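Local atomic coordinates of ribonuclease J (Methanolobus psychrophilus R15, PDB entry 5HAB), a protein that probably degrades RNA exonucleolytically as a beta-CASP ribonuclease of the metallo-beta-lactamase superfamily, held here in complex with RNA. Residues Y34-M37 with G38-M41; N386-A389 with L390-L394; K364-T367 with G368-I371. The protein carries 1 engineered substitution. All blocks are in the same frame, centred on the assembly; numbering follows the deposited sequence.

Contact 1: residues Y34-M37 with G38-M41; sequences YNEM and GRNM. With nucleotides of chain D.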
ATOM      1  N   TYR B  34     -19.099  -2.057 -17.281  1.00 28.11           N
ATOM      2  CA  TYR B  34     -17.878  -2.012 -18.077  1.00 22.52           C
ATOM      3  C   TYR B  34     -16.963  -0.874 -17.609  1.00 28.52           C
ATOM      4  O   TYR B  34     -15.778  -0.861 -17.927  1.00 27.44           O
ATOM      5  CB  TYR B  34     -18.215  -1.872 -19.564  1.00 27.84           C
ATOM      6  CG  TYR B  34     -18.797  -3.137 -20.157  1.00 28.03           C
ATOM      7  CD1 TYR B  34     -20.100  -3.529 -19.872  1.00 28.09           C
ATOM      8  CD2 TYR B  34     -18.042  -3.939 -20.998  1.00 23.38           C
ATOM      9  CE1 TYR B  34     -20.631  -4.684 -20.408  1.00 21.80           C
ATOM     10  CE2 TYR B  34     -18.563  -5.096 -21.540  1.00 27.26           C
ATOM     11  CZ  TYR B  34     -19.858  -5.464 -21.240  1.00 24.66           C
ATOM     12  OH  TYR B  34     -20.376  -6.617 -21.781  1.00 24.46           O
ATOM     13  N   ASN B  35     -17.518   0.079 -16.861  1.00 22.55           N
ATOM     14  CA  ASN B  35     -16.726   1.171 -16.292  1.00 28.20           C
ATOM     15  C   ASN B  35     -16.560   1.051 -14.786  1.00 30.77           C
ATOM     16  O   ASN B  35     -15.858   1.855 -14.171  1.00 27.93           O
ATOM     17  CB  ASN B  35     -17.353   2.532 -16.601  1.00 20.66           C
ATOM     18  CG  ASN B  35     -17.470   2.805 -18.084  1.00 28.72           C
ATOM     19  OD1 ASN B  35     -17.382   1.893 -18.909  1.00 31.89           O
ATOM     20  ND2 ASN B  35     -17.681   4.071 -18.431  1.00 29.99           N
ATOM     21  N   GLU B  36     -17.222   0.062 -14.195  1.00 29.84           N
ATOM     22  CA  GLU B  36     -17.258  -0.060 -12.748  1.00 25.25           C
ATOM     23  C   GLU B  36     -17.690  -1.452 -12.312  1.00 25.99           C
ATOM     24  O   GLU B  36     -17.953  -2.323 -13.146  1.00 34.86           O
ATOM     25  CB  GLU B  36     -18.207   0.990 -12.153  1.00 31.19           C
ATOM     26  CG  GLU B  36     -19.674   0.809 -12.547  1.00 32.23           C
ATOM     27  CD  GLU B  36     -20.004   1.337 -13.942  1.00 35.29           C
ATOM     28  OE1 GLU B  36     -19.761   2.534 -14.213  1.00 34.87           O
ATOM     29  OE2 GLU B  36     -20.519   0.555 -14.766  1.00 28.31           O
ATOM     30  N   MET B  37     -17.797  -1.642 -11.000  1.00 39.21           N
ATOM     31  CA  MET B  37     -18.287  -2.897 -10.437  1.00 40.94           C
ATOM     32  C   MET B  37     -19.766  -2.775 -10.115  1.00 31.36           C
ATOM     33  O   MET B  37     -20.244  -1.679  -9.833  1.00 40.41           O
ATOM     34  CB  MET B  37     -17.524  -3.265  -9.166  1.00 37.42           C
ATOM     35  CG  MET B  37     -16.016  -3.355  -9.318  1.00 41.75           C
ATOM     36  SD  MET B  37     -15.475  -4.793 -10.257  1.00 55.07           S
ATOM     37  CE  MET B  37     -16.546  -6.076  -9.622  1.00 48.56           C
ATOM     38  N   GLY B  38     -20.490  -3.891 -10.163  1.00 31.09           N
ATOM     39  CA  GLY B  38     -21.861  -3.908  -9.682  1.00 39.80           C
ATOM     40  C   GLY B  38     -23.002  -3.929 -10.693  1.00 46.46           C
ATOM     41  O   GLY B  38     -23.699  -4.930 -10.824  1.00 52.04           O
ATOM     42  N   ARG B  39     -23.232  -2.810 -11.377  1.00 32.83           N
ATOM     43  CA  ARG B  39     -24.425  -2.666 -12.221  1.00 29.86           C
ATOM     44  C   ARG B  39     -24.251  -3.307 -13.606  1.00 26.28           C
ATOM     45  O   ARG B  39     -24.328  -2.638 -14.633  1.00 32.63           O
ATOM     46  CB  ARG B  39     -24.807  -1.182 -12.358  1.00 32.59           C
ATOM     47  CG  ARG B  39     -23.712  -0.256 -12.877  1.00 35.38           C
ATOM     48  CD  ARG B  39     -24.295   1.072 -13.345  1.00 28.66           C
ATOM     49  NE  ARG B  39     -23.260   1.983 -13.826  1.00 35.26           N
ATOM     50  CZ  ARG B  39     -23.487   3.236 -14.210  1.00 39.39           C
ATOM     51  NH1 ARG B  39     -24.716   3.737 -14.166  1.00 38.93           N
ATOM     52  NH2 ARG B  39     -22.482   3.991 -14.638  1.00 34.16           N
ATOM     53  N   ASN B  40     -24.027  -4.613 -13.631  1.00 21.90           N
ATOM     54  CA  ASN B  40     -23.766  -5.310 -14.884  1.00 34.23           C
ATOM     55  C   ASN B  40     -24.979  -5.441 -15.800  1.00 33.59           C
ATOM     56  O   ASN B  40     -26.048  -5.881 -15.383  1.00 27.86           O
ATOM     57  CB  ASN B  40     -23.198  -6.691 -14.583  1.00 24.76           C
ATOM     58  CG  ASN B  40     -21.897  -6.613 -13.821  1.00 33.69           C
ATOM     59  OD1 ASN B  40     -20.871  -6.210 -14.368  1.00 29.89           O
ATOM     60  ND2 ASN B  40     -21.939  -6.957 -12.543  1.00 21.06           N
ATOM     61  N   MET B  41     -24.788  -5.068 -17.058  1.00 29.50           N
ATOM     62  CA  MET B  41     -25.776  -5.338 -18.088  1.00 31.87           C
ATOM     63  C   MET B  41     -25.113  -5.324 -19.460  1.00 27.55           C
ATOM     64  O   MET B  41     -24.434  -4.357 -19.838  1.00 30.81           O
ATOM     65  CB  MET B  41     -26.916  -4.321 -18.049  1.00 27.05           C
ATOM     66  CG  MET B  41     -27.989  -4.586 -19.098  1.00 26.70           C
ATOM     67  SD  MET B  41     -29.365  -3.415 -19.112  1.00 33.73           S
ATOM     68  CE  MET B  41     -30.078  -3.621 -17.506  1.00 47.84           C
TER
ATOM     69  OP3   A D   1     -14.029 -12.320  -2.670  1.00 60.06           O
ATOM     70  P     A D   1     -14.557 -12.299  -4.056  1.00 52.80           P
ATOM     71  OP1   A D   1     -15.622 -13.328  -4.175  1.00 49.39           O
ATOM     72  OP2   A D   1     -13.405 -12.342  -4.990  1.00 51.04           O
ATOM     73  O5'   A D   1     -15.210 -10.871  -4.280  1.00 68.43           O
ATOM     74  C5'   A D   1     -16.140 -10.321  -3.352  1.00 84.49           C
ATOM     75  C4'   A D   1     -16.931  -9.206  -3.988  1.00 94.56           C
ATOM     76  O4'   A D   1     -16.063  -8.047  -4.132  1.00 88.52           O
ATOM     77  C3'   A D   1     -17.461  -9.523  -5.384  1.00 84.04           C
ATOM     78  O3'   A D   1     -18.745  -8.936  -5.583  1.00105.02           O
ATOM     79  C2'   A D   1     -16.433  -8.874  -6.307  1.00 84.75           C
ATOM     80  O2'   A D   1     -16.938  -8.498  -7.571  1.00 83.99           O
ATOM     81  C1'   A D   1     -15.982  -7.661  -5.493  1.00 97.70           C
ATOM     82  N9    A D   1     -14.591  -7.288  -5.770  1.00107.17           N
ATOM     83  C8    A D   1     -13.539  -8.160  -5.944  1.00 90.78           C
ATOM     84  N7    A D   1     -12.392  -7.579  -6.195  1.00 88.12           N
ATOM     85  C5    A D   1     -12.705  -6.226  -6.193  1.00102.41           C
ATOM     86  C6    A D   1     -11.914  -5.081  -6.399  1.00106.15           C
ATOM     87  N6    A D   1     -10.601  -5.122  -6.654  1.00 88.68           N
ATOM     88  N1    A D   1     -12.529  -3.877  -6.331  1.00111.50           N
ATOM     89  C2    A D   1     -13.846  -3.839  -6.076  1.00 99.33           C
ATOM     90  N3    A D   1     -14.695  -4.845  -5.864  1.00 95.64           N
ATOM     91  C4    A D   1     -14.056  -6.029  -5.937  1.00102.13           C
TER
HETATM   92  O   HOH W   1     -18.901  -4.943 -12.840  1.00 32.39           O
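Glu36 and Arg39 form a salt bridge across a short loop. Arg39 NH2 gives the stronger bond, 3.1 Å to Glu36 OE1 with an N-H...O angle of 163°. Arg39 NE makes a weak second bond of 3.2 Å to Glu36 OE2. The guanidinium meets the carboxylate with its edge, but the two planes are turned 77° apart. Arg39 NH2 meets Glu36 OE1 from above the carboxylate plane. Both side chains start with CG between the backbone N and the carbonyl carbon. The glutamate then bends at chi2, while the arginine runs extended to NE.

On another side of the loop, Met37 faces the bound RNA. Met37 CG lies 3.9 Å from C2 of nucleotide A1 of chain D. Met37 CE comes 3.2 Å from O2' of A1 of chain D.

Further out, a water lies 2.8 Å from both Glu36 O and Asn40 OD1 and bridges the two limbs of the loop. Glu36 OE2 also accepts from Gly33 N and Asn461 ND2, and Arg39 NH1 donates to Ile84 O. Arg39 is the centre of an inverse gamma turn.

The loop connects strands 24-32 and 41-46, antiparallel neighbours in a mixed sheet. The Tyr34 ring packs on strand 427-431 of the second mixed sheet, and its OH bonds to Thr42 OG1.

Contact 2: residues N386-A389 with L390-L394; sequences NRYA and LETKL. With SO4 (sulfate ion), chain I.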
ATOM      1  N   ASN B 386     -18.051   0.744   7.441  1.00 40.26           N
ATOM      2  CA  ASN B 386     -19.008  -0.031   8.228  1.00 51.46           C
ATOM      3  C   ASN B 386     -18.321  -1.216   8.915  1.00 46.89           C
ATOM      4  O   ASN B 386     -18.602  -1.519  10.084  1.00 55.78           O
ATOM      5  CB  ASN B 386     -20.171  -0.515   7.358  1.00 45.94           C
ATOM      6  CG  ASN B 386     -21.008   0.627   6.821  1.00 59.28           C
ATOM      7  OD1 ASN B 386     -21.229   1.623   7.509  1.00 54.71           O
ATOM      8  ND2 ASN B 386     -21.490   0.485   5.591  1.00 60.25           N
ATOM      9  N   ARG B 387     -17.398  -1.858   8.204  1.00 47.18           N
ATOM     10  CA  ARG B 387     -16.663  -2.988   8.766  1.00 46.31           C
ATOM     11  C   ARG B 387     -15.769  -2.539   9.914  1.00 48.66           C
ATOM     12  O   ARG B 387     -15.676  -3.217  10.936  1.00 38.43           O
ATOM     13  CB  ARG B 387     -15.816  -3.677   7.699  1.00 48.16           C
ATOM     14  CG  ARG B 387     -16.332  -5.037   7.290  1.00 61.17           C
ATOM     15  CD  ARG B 387     -16.266  -6.040   8.431  1.00 55.67           C
ATOM     16  NE  ARG B 387     -15.116  -6.929   8.309  1.00 53.81           N
ATOM     17  CZ  ARG B 387     -15.088  -8.002   7.525  1.00 51.46           C
ATOM     18  NH1 ARG B 387     -16.136  -8.300   6.770  1.00 54.48           N
ATOM     19  NH2 ARG B 387     -14.005  -8.762   7.475  1.00 62.71           N
ATOM     20  N   TYR B 388     -15.121  -1.391   9.745  1.00 31.94           N
ATOM     21  CA  TYR B 388     -14.257  -0.859  10.789  1.00 43.97           C
ATOM     22  C   TYR B 388     -15.053  -0.563  12.058  1.00 43.30           C
ATOM     23  O   TYR B 388     -14.631  -0.939  13.149  1.00 52.61           O
ATOM     24  CB  TYR B 388     -13.529   0.398  10.307  1.00 33.22           C
ATOM     25  CG  TYR B 388     -12.792   1.136  11.403  1.00 48.93           C
ATOM     26  CD1 TYR B 388     -11.546   0.710  11.838  1.00 36.29           C
ATOM     27  CD2 TYR B 388     -13.341   2.265  12.001  1.00 47.81           C
ATOM     28  CE1 TYR B 388     -10.870   1.387  12.841  1.00 42.33           C
ATOM     29  CE2 TYR B 388     -12.676   2.948  13.000  1.00 50.28           C
ATOM     30  CZ  TYR B 388     -11.441   2.504  13.417  1.00 56.63           C
ATOM     31  OH  TYR B 388     -10.778   3.183  14.411  1.00 48.01           O
ATOM     32  N   ALA B 389     -16.198   0.099  11.920  1.00 49.07           N
ATOM     33  CA  ALA B 389     -17.035   0.417  13.077  1.00 43.72           C
ATOM     34  C   ALA B 389     -17.527  -0.860  13.769  1.00 47.27           C
ATOM     35  O   ALA B 389     -17.450  -0.985  15.000  1.00 44.14           O
ATOM     36  CB  ALA B 389     -18.212   1.287  12.659  1.00 43.28           C
ATOM     37  N   LEU B 390     -18.010  -1.810  12.969  1.00 34.28           N
ATOM     38  CA  LEU B 390     -18.476  -3.086  13.502  1.00 43.47           C
ATOM     39  C   LEU B 390     -17.377  -3.787  14.304  1.00 39.29           C
ATOM     40  O   LEU B 390     -17.576  -4.176  15.461  1.00 60.07           O
ATOM     41  CB  LEU B 390     -18.951  -4.002  12.370  1.00 32.53           C
ATOM     42  CG  LEU B 390     -19.386  -5.404  12.805  1.00 37.00           C
ATOM     43  CD1 LEU B 390     -20.717  -5.343  13.551  1.00 43.06           C
ATOM     44  CD2 LEU B 390     -19.466  -6.354  11.626  1.00 39.80           C
ATOM     45  N   GLU B 391     -16.213  -3.933  13.682  1.00 35.89           N
ATOM     46  CA  GLU B 391     -15.100  -4.650  14.292  1.00 46.87           C
ATOM     47  C   GLU B 391     -14.590  -3.941  15.536  1.00 35.58           C
ATOM     48  O   GLU B 391     -14.292  -4.589  16.532  1.00 40.00           O
ATOM     49  CB  GLU B 391     -13.965  -4.826  13.285  1.00 40.08           C
ATOM     50  CG  GLU B 391     -14.037  -6.134  12.524  1.00 56.74           C
ATOM     51  CD  GLU B 391     -12.896  -6.298  11.542  1.00 59.24           C
ATOM     52  OE1 GLU B 391     -13.176  -6.409  10.330  1.00 64.99           O
ATOM     53  OE2 GLU B 391     -11.726  -6.338  11.981  1.00 66.72           O
ATOM     54  N   THR B 392     -14.498  -2.616  15.475  1.00 36.77           N
ATOM     55  CA  THR B 392     -14.081  -1.817  16.623  1.00 32.39           C
ATOM     56  C   THR B 392     -15.023  -2.037  17.805  1.00 45.80           C
ATOM     57  O   THR B 392     -14.567  -2.206  18.935  1.00 40.68           O
ATOM     58  CB  THR B 392     -14.024  -0.313  16.291  1.00 34.47           C
ATOM     59  OG1 THR B 392     -13.093  -0.092  15.228  1.00 48.81           O
ATOM     60  CG2 THR B 392     -13.589   0.493  17.510  1.00 35.72           C
ATOM     61  N   LYS B 393     -16.332  -2.042  17.548  1.00 44.34           N
ATOM     62  CA  LYS B 393     -17.300  -2.293  18.622  1.00 48.37           C
ATOM     63  C   LYS B 393     -17.151  -3.702  19.208  1.00 41.17           C
ATOM     64  O   LYS B 393     -17.078  -3.877  20.440  1.00 50.70           O
ATOM     65  CB  LYS B 393     -18.727  -2.077  18.114  1.00 45.88           C
ATOM     66  CG  LYS B 393     -19.038  -0.622  17.799  1.00 48.10           C
ATOM     67  CD  LYS B 393     -20.360  -0.479  17.073  1.00 40.90           C
ATOM     68  CE  LYS B 393     -20.530   0.936  16.555  1.00 63.79           C
ATOM     69  NZ  LYS B 393     -21.719   1.074  15.669  1.00 64.14           N
ATOM     70  N   LEU B 394     -17.081  -4.696  18.325  1.00 37.55           N
ATOM     71  CA  LEU B 394     -16.954  -6.084  18.759  1.00 36.31           C
ATOM     72  C   LEU B 394     -15.680  -6.318  19.584  1.00 43.12           C
ATOM     73  O   LEU B 394     -15.714  -7.001  20.603  1.00 42.24           O
ATOM     74  CB  LEU B 394     -16.979  -7.014  17.547  1.00 41.11           C
ATOM     75  CG  LEU B 394     -18.305  -7.043  16.782  1.00 50.14           C
ATOM     76  CD1 LEU B 394     -18.170  -7.828  15.488  1.00 44.82           C
ATOM     77  CD2 LEU B 394     -19.411  -7.617  17.646  1.00 45.81           C
TER
HETATM   78  S   SO4 I 501      -8.323   1.698  16.943  1.00103.32           S
HETATM   79  O1  SO4 I 501      -7.851   0.327  17.134  1.00 63.86           O
HETATM   80  O2  SO4 I 501      -8.096   2.131  15.564  1.00 51.11           O
HETATM   81  O3  SO4 I 501      -9.755   1.763  17.229  1.00 99.49           O
HETATM   82  O4  SO4 I 501      -7.607   2.581  17.861  1.00 76.78           O
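Thr392 and Tyr388 meet one helical turn apart, and their first torsions set the contact. With chi1 at -60°, Thr392 turns OG1 back over the preceding turn, anti to its own carbonyl carbon. Tyr388 carries its ring the other way from its backbone N (chi1 170°), which brings a face of the ring under the Thr392 hydroxyl. Thr392 OG1 sits 3.5 Å above the plane of the Tyr388 ring, over its centre. Thr392 OG1 donates to Tyr388 O at 2.7 Å.

Tyr388 O is gripped twice, because Thr392 N also donates to it at 2.9 Å. The two donors come from opposite faces of the carbonyl plane. Asn386, Arg387 and Ala389 likewise accept from the amide four residues on.

Arg387 and Glu391 form an i to i+4 salt bridge. The arginine bends at chi2 and chi3, which swings its end back along the helix. Arg387 NE lies 2.8 Å from Glu391 OE1, nearly in the guanidinium plane. The oxygen uses its anti lone pair, and the two flat groups are 49° apart. Arg387 has further partners: NH1 bonds to His345 O, and NH2 forms a salt bridge with Asp403. These should fix the rotation of the guanidinium.

Tyr388 OH donates to O2 of a sulfate, probably from the crystallisation liquor, at 3.1 Å, in the plane of the ring. Arg58 and Arg61 of the second subunit bind the same sulfate. Lys393 NZ reaches Ile64 O of that subunit, so this part of the helix lines a subunit interface.

Helix 381-396 is the helix of the beta-alpha-beta unit formed with strands 370-374 and 400-402, part of the parallel sheet of the beta-CASP domain.

Contact 3: residues K364-T367 with G368-I371; sequences KVET and GDRI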
ATOM      1  N   LYS B 364     -25.066 -10.703  24.402  1.00 53.22           N
ATOM      2  CA  LYS B 364     -23.953  -9.850  24.781  1.00 69.90           C
ATOM      3  C   LYS B 364     -22.634 -10.570  24.512  1.00 79.63           C
ATOM      4  O   LYS B 364     -22.394 -11.666  25.027  1.00 63.10           O
ATOM      5  CB  LYS B 364     -24.056  -9.449  26.255  1.00 59.44           C
ATOM      6  CG  LYS B 364     -25.103  -8.383  26.542  1.00 88.08           C
ATOM      7  CD  LYS B 364     -24.703  -7.040  25.946  1.00 83.12           C
ATOM      8  CE  LYS B 364     -25.642  -5.929  26.390  1.00 91.11           C
ATOM      9  NZ  LYS B 364     -25.142  -4.586  25.981  1.00 77.46           N
ATOM     10  N   VAL B 365     -21.791  -9.965  23.684  1.00 54.95           N
ATOM     11  CA  VAL B 365     -20.477 -10.527  23.421  1.00 60.34           C
ATOM     12  C   VAL B 365     -19.554 -10.206  24.596  1.00 51.99           C
ATOM     13  O   VAL B 365     -19.483  -9.073  25.068  1.00 52.91           O
ATOM     14  CB  VAL B 365     -19.904 -10.030  22.077  1.00 61.69           C
ATOM     15  CG1 VAL B 365     -20.742 -10.559  20.923  1.00 45.85           C
ATOM     16  CG2 VAL B 365     -19.868  -8.530  22.031  1.00 45.19           C
ATOM     17  N   GLU B 366     -18.859 -11.226  25.077  1.00 49.39           N
ATOM     18  CA  GLU B 366     -17.960 -11.079  26.213  1.00 68.87           C
ATOM     19  C   GLU B 366     -16.564 -11.586  25.847  1.00 71.21           C
ATOM     20  O   GLU B 366     -16.410 -12.345  24.890  1.00 50.46           O
ATOM     21  CB  GLU B 366     -18.540 -11.806  27.431  1.00 57.55           C
ATOM     22  CG  GLU B 366     -18.688 -13.307  27.264  1.00 82.58           C
ATOM     23  CD  GLU B 366     -19.553 -13.927  28.349  1.00 93.34           C
ATOM     24  OE1 GLU B 366     -20.100 -13.166  29.179  1.00 77.85           O
ATOM     25  OE2 GLU B 366     -19.700 -15.169  28.364  1.00 93.95           O
ATOM     26  N   THR B 367     -15.557 -11.134  26.594  1.00 63.54           N
ATOM     27  CA  THR B 367     -14.154 -11.425  26.299  1.00 39.14           C
ATOM     28  C   THR B 367     -13.911 -12.893  25.949  1.00 56.94           C
ATOM     29  O   THR B 367     -14.410 -13.798  26.617  1.00 47.04           O
ATOM     30  CB  THR B 367     -13.254 -11.032  27.492  1.00 55.03           C
ATOM     31  OG1 THR B 367     -13.364  -9.622  27.725  1.00 62.89           O
ATOM     32  CG2 THR B 367     -11.795 -11.372  27.210  1.00 57.48           C
ATOM     33  N   GLY B 368     -13.160 -13.119  24.875  1.00 44.56           N
ATOM     34  CA  GLY B 368     -12.862 -14.468  24.439  1.00 53.23           C
ATOM     35  C   GLY B 368     -13.732 -14.941  23.292  1.00 49.69           C
ATOM     36  O   GLY B 368     -13.303 -15.775  22.498  1.00 58.06           O
ATOM     37  N   ASP B 369     -14.958 -14.419  23.218  1.00 50.49           N
ATOM     38  CA  ASP B 369     -15.914 -14.787  22.168  1.00 49.50           C
ATOM     39  C   ASP B 369     -15.313 -14.653  20.770  1.00 49.10           C
ATOM     40  O   ASP B 369     -14.599 -13.694  20.473  1.00 49.17           O
ATOM     41  CB  ASP B 369     -17.187 -13.942  22.276  1.00 51.23           C
ATOM     42  CG  ASP B 369     -18.098 -14.402  23.401  1.00 62.19           C
ATOM     43  OD1 ASP B 369     -18.063 -15.606  23.735  1.00 65.64           O
ATOM     44  OD2 ASP B 369     -18.861 -13.567  23.936  1.00 56.90           O
ATOM     45  N   ARG B 370     -15.595 -15.633  19.920  1.00 46.64           N
ATOM     46  CA  ARG B 370     -14.977 -15.693  18.604  1.00 48.70           C
ATOM     47  C   ARG B 370     -15.968 -15.384  17.458  1.00 55.49           C
ATOM     48  O   ARG B 370     -17.004 -16.036  17.303  1.00 46.62           O
ATOM     49  CB  ARG B 370     -14.311 -17.066  18.437  1.00 44.10           C
ATOM     50  CG  ARG B 370     -13.014 -17.230  19.259  1.00 50.53           C
ATOM     51  CD  ARG B 370     -12.811 -18.681  19.695  1.00 52.79           C
ATOM     52  NE  ARG B 370     -13.237 -19.580  18.637  1.00 74.79           N
ATOM     53  CZ  ARG B 370     -12.404 -20.212  17.814  1.00 80.32           C
ATOM     54  NH1 ARG B 370     -11.087 -20.052  17.940  1.00 70.92           N
ATOM     55  NH2 ARG B 370     -12.887 -21.012  16.865  1.00 53.55           N
ATOM     56  N   ILE B 371     -15.645 -14.356  16.679  1.00 39.76           N
ATOM     57  CA  ILE B 371     -16.469 -13.963  15.540  1.00 43.15           C
ATOM     58  C   ILE B 371     -15.736 -14.236  14.234  1.00 48.61           C
ATOM     59  O   ILE B 371     -14.684 -13.657  13.961  1.00 35.91           O
ATOM     60  CB  ILE B 371     -16.902 -12.499  15.660  1.00 41.34           C
ATOM     61  CG1 ILE B 371     -17.602 -12.306  17.007  1.00 42.87           C
ATOM     62  CG2 ILE B 371     -17.812 -12.114  14.502  1.00 52.57           C
ATOM     63  CD1 ILE B 371     -18.096 -10.924  17.261  1.00 58.04           C
TER
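Asp369 and Glu366 stand on the two limbs of a tight turn, and the aspartate carboxylate is directed at the glutamate backbone. Asp369 OD2 accepts from Glu366 N at 2.6 Å, with a nearly straight N-H...O angle of 171°. The amide comes to the anti side of the carboxylate, tilted out of its plane. Asp369 CG stands beside its own backbone N, anti to the carbonyl carbon, which turns OD2 back across the turn to the Glu366 amide. In the reverse direction, Asp369 N donates to Glu366 O at 3.0 Å, in the carbonyl plane. The two residues are thus joined by a pair of reciprocal bonds.

The extended Glu366 side chain crosses Asp369 at a slant. Glu366 CG lies 3.3 Å from Asp369 OD2. The two carboxylates are close to parallel, 18° between planes, but their charged ends are separate: Glu366 OE2 is 4.8 Å from Asp369 OD2. Lys335 NZ forms a salt bridge with Asp369 OD2 and a long, weak ion pair with Glu366 OE2. It also bonds to Lys364 O. This lysine probably offsets the repulsion between the two acids.

The backbone from Glu366 to Asp369 is a type II beta turn. Thr367 and Gly368 are its corner residues, and Gly368 takes the positive phi (100°) usual for the third position of such a turn.

The turn leads into strand 370-374. Gly368 and Asp369 already bond through their backbones to Gly398, just before strand 400-402, and to Arg400, its first residue. Arg370 pairs with Gly261 and Ile263 on the side of strand 262-266. Val365 packs on Ile356 of helix 352-357.

Overall arrangement
Contacts 2 and 3 belong to the same region of the beta-CASP domain. Contact 3 opens strand 370-374, and contact 2 lies on helix 381-396, the next helix in the chain. Their centres are 14 Å apart, and they touch where Leu394 CD1 packs on Ile371 CD1 at 3.6 Å. Contact 1 stands apart, in a loop between two strands of a different sheet. Its centre is about 28 Å from that of contact 2 and about 38 Å from that of contact 3. The bound RNA touches contact 1 through Met37. Between nearest atoms, contact 2 is about 6 Å from the bound nucleic acid. Contact 3 is about 14 Å from it, measured the same way.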